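Local coordinates for putative periplasmic or exported protein (PDB 4GQZ) that probably binds copper in the bacterial periplasm and contributes to copper resistance, forming a V-shaped dimer, at residues B[3-15]-B[48-60]. Residues are numbered along the deposited sequence; the frame is centred on the assembly and turned at random.
Sequences ASSESAFLAQHGL and KLSDGEQIYTLPL
F9 and Y56 meet at the middle of the contact as an oblique aromatic pair, their ring planes inclined by 54° and their centroids 5.3 Å apart. F9 CG, anti to the backbone N (chi1 180°), carries the ring out from helix 5-12, with Y56 CD2 over one face and D51 CB at the edge, near the ring plane; L49 CD1 approaches F9 CE1 obliquely at 3.7 Å. H13 ND1 sits above the centre of the F9 ring while donating to F9 O. Y56 in turn receives the helix backbone: E6 CA lies over its face, 3.8 Å from the ring centroid, in a CH-pi contact, and Y56 OH reaches S5 CB. From the last turn of the helix, Q12 NE2 donates to D51 OD2 (3.0 Å) with a bent N-H angle of 130°, a bond from helix to hairpin turn on the solvent side. On the inner side, L10 CD1 touches L49 and L58, which also pack on helix 20-28. E6 OE1 accepts from T57 N of the second subunit; S4, the N-cap, accepts from S7 N through OG, which also hydrogen-bonds to I55 O of the second subunit. An N-terminal helix thus lies nearly crosswise on an antiparallel beta-hairpin at the dimer interface of CueP.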
# COMPACT_ATOMS: atom_id res chain seq x y z
N ALA B 3 0.43 22.87 2.80
CA ALA B 3 1.21 21.61 2.88
C ALA B 3 1.72 21.34 4.29
O ALA B 3 2.33 22.21 4.91
CB ALA B 3 2.39 21.63 1.90
N SER B 4 1.47 20.14 4.78
CA SER B 4 1.98 19.73 6.09
C SER B 4 3.50 19.55 6.10
O SER B 4 4.13 19.43 5.04
CB SER B 4 1.32 18.43 6.53
OG SER B 4 1.60 17.39 5.60
N SER B 5 4.10 19.53 7.29
CA SER B 5 5.51 19.18 7.43
C SER B 5 5.76 17.79 6.87
O SER B 5 6.81 17.53 6.27
CB SER B 5 5.93 19.22 8.91
OG SER B 5 5.89 20.54 9.41
N GLU B 6 4.79 16.90 7.07
CA GLU B 6 4.88 15.54 6.57
C GLU B 6 4.96 15.53 5.06
O GLU B 6 5.83 14.86 4.48
CB GLU B 6 3.67 14.70 7.05
CG GLU B 6 3.62 13.27 6.48
CD GLU B 6 2.72 13.15 5.25
OE1 GLU B 6 1.76 13.94 5.15
OE2 GLU B 6 2.97 12.26 4.40
N SER B 7 4.07 16.27 4.41
CA SER B 7 4.09 16.33 2.95
C SER B 7 5.40 16.93 2.45
O SER B 7 5.99 16.45 1.49
CB SER B 7 2.91 17.15 2.43
OG SER B 7 1.71 16.45 2.63
N ALA B 8 5.86 17.97 3.13
CA ALA B 8 7.12 18.60 2.73
C ALA B 8 8.32 17.66 2.92
O ALA B 8 9.24 17.66 2.10
CB ALA B 8 7.32 19.92 3.47
N PHE B 9 8.32 16.87 4.00
CA PHE B 9 9.38 15.90 4.25
C PHE B 9 9.49 14.95 3.07
O PHE B 9 10.57 14.71 2.55
CB PHE B 9 9.09 15.09 5.53
CG PHE B 9 10.13 14.05 5.87
CD1 PHE B 9 10.05 12.78 5.34
CD2 PHE B 9 11.18 14.35 6.74
CE1 PHE B 9 11.00 11.81 5.65
CE2 PHE B 9 12.13 13.39 7.06
CZ PHE B 9 12.04 12.12 6.51
N LEU B 10 8.35 14.42 2.65
CA LEU B 10 8.30 13.52 1.49
C LEU B 10 8.96 14.16 0.26
O LEU B 10 9.81 13.54 -0.40
CB LEU B 10 6.85 13.11 1.19
CG LEU B 10 6.35 11.81 1.80
CD1 LEU B 10 6.65 11.75 3.26
CD2 LEU B 10 4.88 11.63 1.58
N ALA B 11 8.60 15.40 -0.03
CA ALA B 11 9.11 16.11 -1.20
C ALA B 11 10.63 16.31 -1.17
O ALA B 11 11.28 16.24 -2.21
CB ALA B 11 8.40 17.45 -1.34
N GLN B 12 11.18 16.55 0.01
CA GLN B 12 12.59 16.92 0.14
C GLN B 12 13.54 15.73 0.23
O GLN B 12 14.76 15.89 0.13
CB GLN B 12 12.81 17.84 1.35
CG GLN B 12 12.58 17.14 2.69
CD GLN B 12 13.17 17.89 3.88
OE1 GLN B 12 13.94 18.84 3.72
NE2 GLN B 12 12.81 17.45 5.09
N HIS B 13 12.99 14.54 0.44
CA HIS B 13 13.83 13.35 0.58
C HIS B 13 13.71 12.41 -0.60
O HIS B 13 14.20 11.28 -0.55
CB HIS B 13 13.54 12.63 1.89
CG HIS B 13 14.09 13.33 3.09
ND1 HIS B 13 13.31 14.06 3.95
CD2 HIS B 13 15.36 13.44 3.55
CE1 HIS B 13 14.06 14.58 4.90
NE2 HIS B 13 15.31 14.21 4.68
N GLY B 14 13.04 12.87 -1.66
CA GLY B 14 12.91 12.09 -2.88
C GLY B 14 11.75 11.11 -2.92
O GLY B 14 11.69 10.25 -3.80
N LEU B 15 10.80 11.26 -2.01
CA LEU B 15 9.80 10.22 -1.77
C LEU B 15 8.38 10.53 -2.27
O LEU B 15 7.51 9.66 -2.25
CB LEU B 15 9.78 9.87 -0.28
CG LEU B 15 11.17 9.58 0.30
CD1 LEU B 15 11.12 9.32 1.80
CD2 LEU B 15 11.85 8.42 -0.43
N LYS B 48 7.54 4.60 9.71
CA LYS B 48 7.72 5.80 10.55
C LYS B 48 8.93 6.58 10.10
O LYS B 48 10.02 6.03 9.97
CB LYS B 48 7.91 5.43 12.02
CG LYS B 48 6.81 4.58 12.64
CD LYS B 48 7.26 4.12 14.04
CE LYS B 48 6.32 3.08 14.64
NZ LYS B 48 6.96 2.38 15.80
N LEU B 49 8.75 7.88 9.87
CA LEU B 49 9.84 8.70 9.37
C LEU B 49 10.06 9.88 10.29
O LEU B 49 9.10 10.42 10.85
CB LEU B 49 9.53 9.22 7.97
CG LEU B 49 9.26 8.21 6.85
CD1 LEU B 49 8.64 8.90 5.62
CD2 LEU B 49 10.54 7.50 6.49
N SER B 50 11.32 10.29 10.43
CA SER B 50 11.63 11.46 11.24
C SER B 50 12.87 12.23 10.76
O SER B 50 13.84 11.64 10.29
CB SER B 50 11.76 11.07 12.71
OG SER B 50 11.78 12.24 13.53
N ASP B 51 12.80 13.56 10.91
CA ASP B 51 13.86 14.49 10.52
C ASP B 51 14.54 14.99 11.79
O ASP B 51 15.60 15.62 11.76
CB ASP B 51 13.23 15.69 9.78
CG ASP B 51 14.23 16.45 8.90
OD1 ASP B 51 15.44 16.47 9.24
OD2 ASP B 51 13.80 17.04 7.88
N GLY B 52 13.91 14.71 12.92
CA GLY B 52 14.35 15.23 14.20
C GLY B 52 13.48 14.61 15.26
O GLY B 52 13.26 13.40 15.24
N GLU B 53 12.95 15.43 16.17
CA GLU B 53 12.09 14.92 17.23
C GLU B 53 10.74 14.43 16.68
O GLU B 53 10.13 13.51 17.25
CB GLU B 53 11.86 15.99 18.29
CG GLU B 53 11.23 15.49 19.59
CD GLU B 53 11.29 16.53 20.69
OE1 GLU B 53 10.52 16.45 21.66
OE2 GLU B 53 12.12 17.46 20.56
N GLN B 54 10.32 15.03 15.57
CA GLN B 54 8.97 14.88 15.02
C GLN B 54 8.82 13.68 14.08
O GLN B 54 9.65 13.47 13.19
CB GLN B 54 8.61 16.16 14.27
CG GLN B 54 7.19 16.24 13.79
CD GLN B 54 6.71 17.68 13.68
OE1 GLN B 54 6.83 18.31 12.62
NE2 GLN B 54 6.14 18.19 14.77
N ILE B 55 7.74 12.92 14.25
CA ILE B 55 7.58 11.65 13.56
C ILE B 55 6.37 11.63 12.64
O ILE B 55 5.28 12.02 13.04
CB ILE B 55 7.43 10.50 14.57
CG1 ILE B 55 8.55 10.57 15.61
CG2 ILE B 55 7.42 9.14 13.86
CD1 ILE B 55 8.08 10.31 17.04
N TYR B 56 6.57 11.14 11.42
CA TYR B 56 5.48 11.02 10.46
C TYR B 56 5.21 9.55 10.28
O TYR B 56 6.15 8.75 10.35
CB TYR B 56 5.89 11.64 9.12
CG TYR B 56 6.47 13.04 9.27
CD1 TYR B 56 5.72 14.06 9.83
CD2 TYR B 56 7.77 13.32 8.86
CE1 TYR B 56 6.25 15.35 9.98
CE2 TYR B 56 8.31 14.60 9.00
CZ TYR B 56 7.54 15.60 9.57
OH TYR B 56 8.08 16.85 9.71
N THR B 57 3.95 9.19 10.06
CA THR B 57 3.58 7.78 9.88
C THR B 57 2.80 7.55 8.59
O THR B 57 1.74 8.14 8.38
CB THR B 57 2.74 7.24 11.05
OG1 THR B 57 1.57 8.05 11.22
CG2 THR B 57 3.55 7.24 12.34
N LEU B 58 3.33 6.67 7.74
CA LEU B 58 2.68 6.35 6.49
C LEU B 58 2.17 4.92 6.58
O LEU B 58 2.95 3.99 6.81
CB LEU B 58 3.66 6.48 5.33
CG LEU B 58 4.42 7.79 5.15
CD1 LEU B 58 5.30 7.74 3.90
CD2 LEU B 58 3.48 8.99 5.11
N PRO B 59 0.86 4.73 6.42
CA PRO B 59 0.30 3.37 6.45
C PRO B 59 0.83 2.52 5.32
O PRO B 59 1.02 3.03 4.19
CB PRO B 59 -1.20 3.61 6.25
CG PRO B 59 -1.43 5.04 6.69
CD PRO B 59 -0.18 5.77 6.28
N LEU B 60 1.10 1.25 5.61
CA LEU B 60 1.45 0.29 4.57
C LEU B 60 0.21 -0.16 3.80
O LEU B 60 -0.92 0.22 4.12
CB LEU B 60 2.17 -0.92 5.17
CG LEU B 60 3.70 -0.87 5.31
CD1 LEU B 60 4.26 0.53 5.48
CD2 LEU B 60 4.20 -1.79 6.43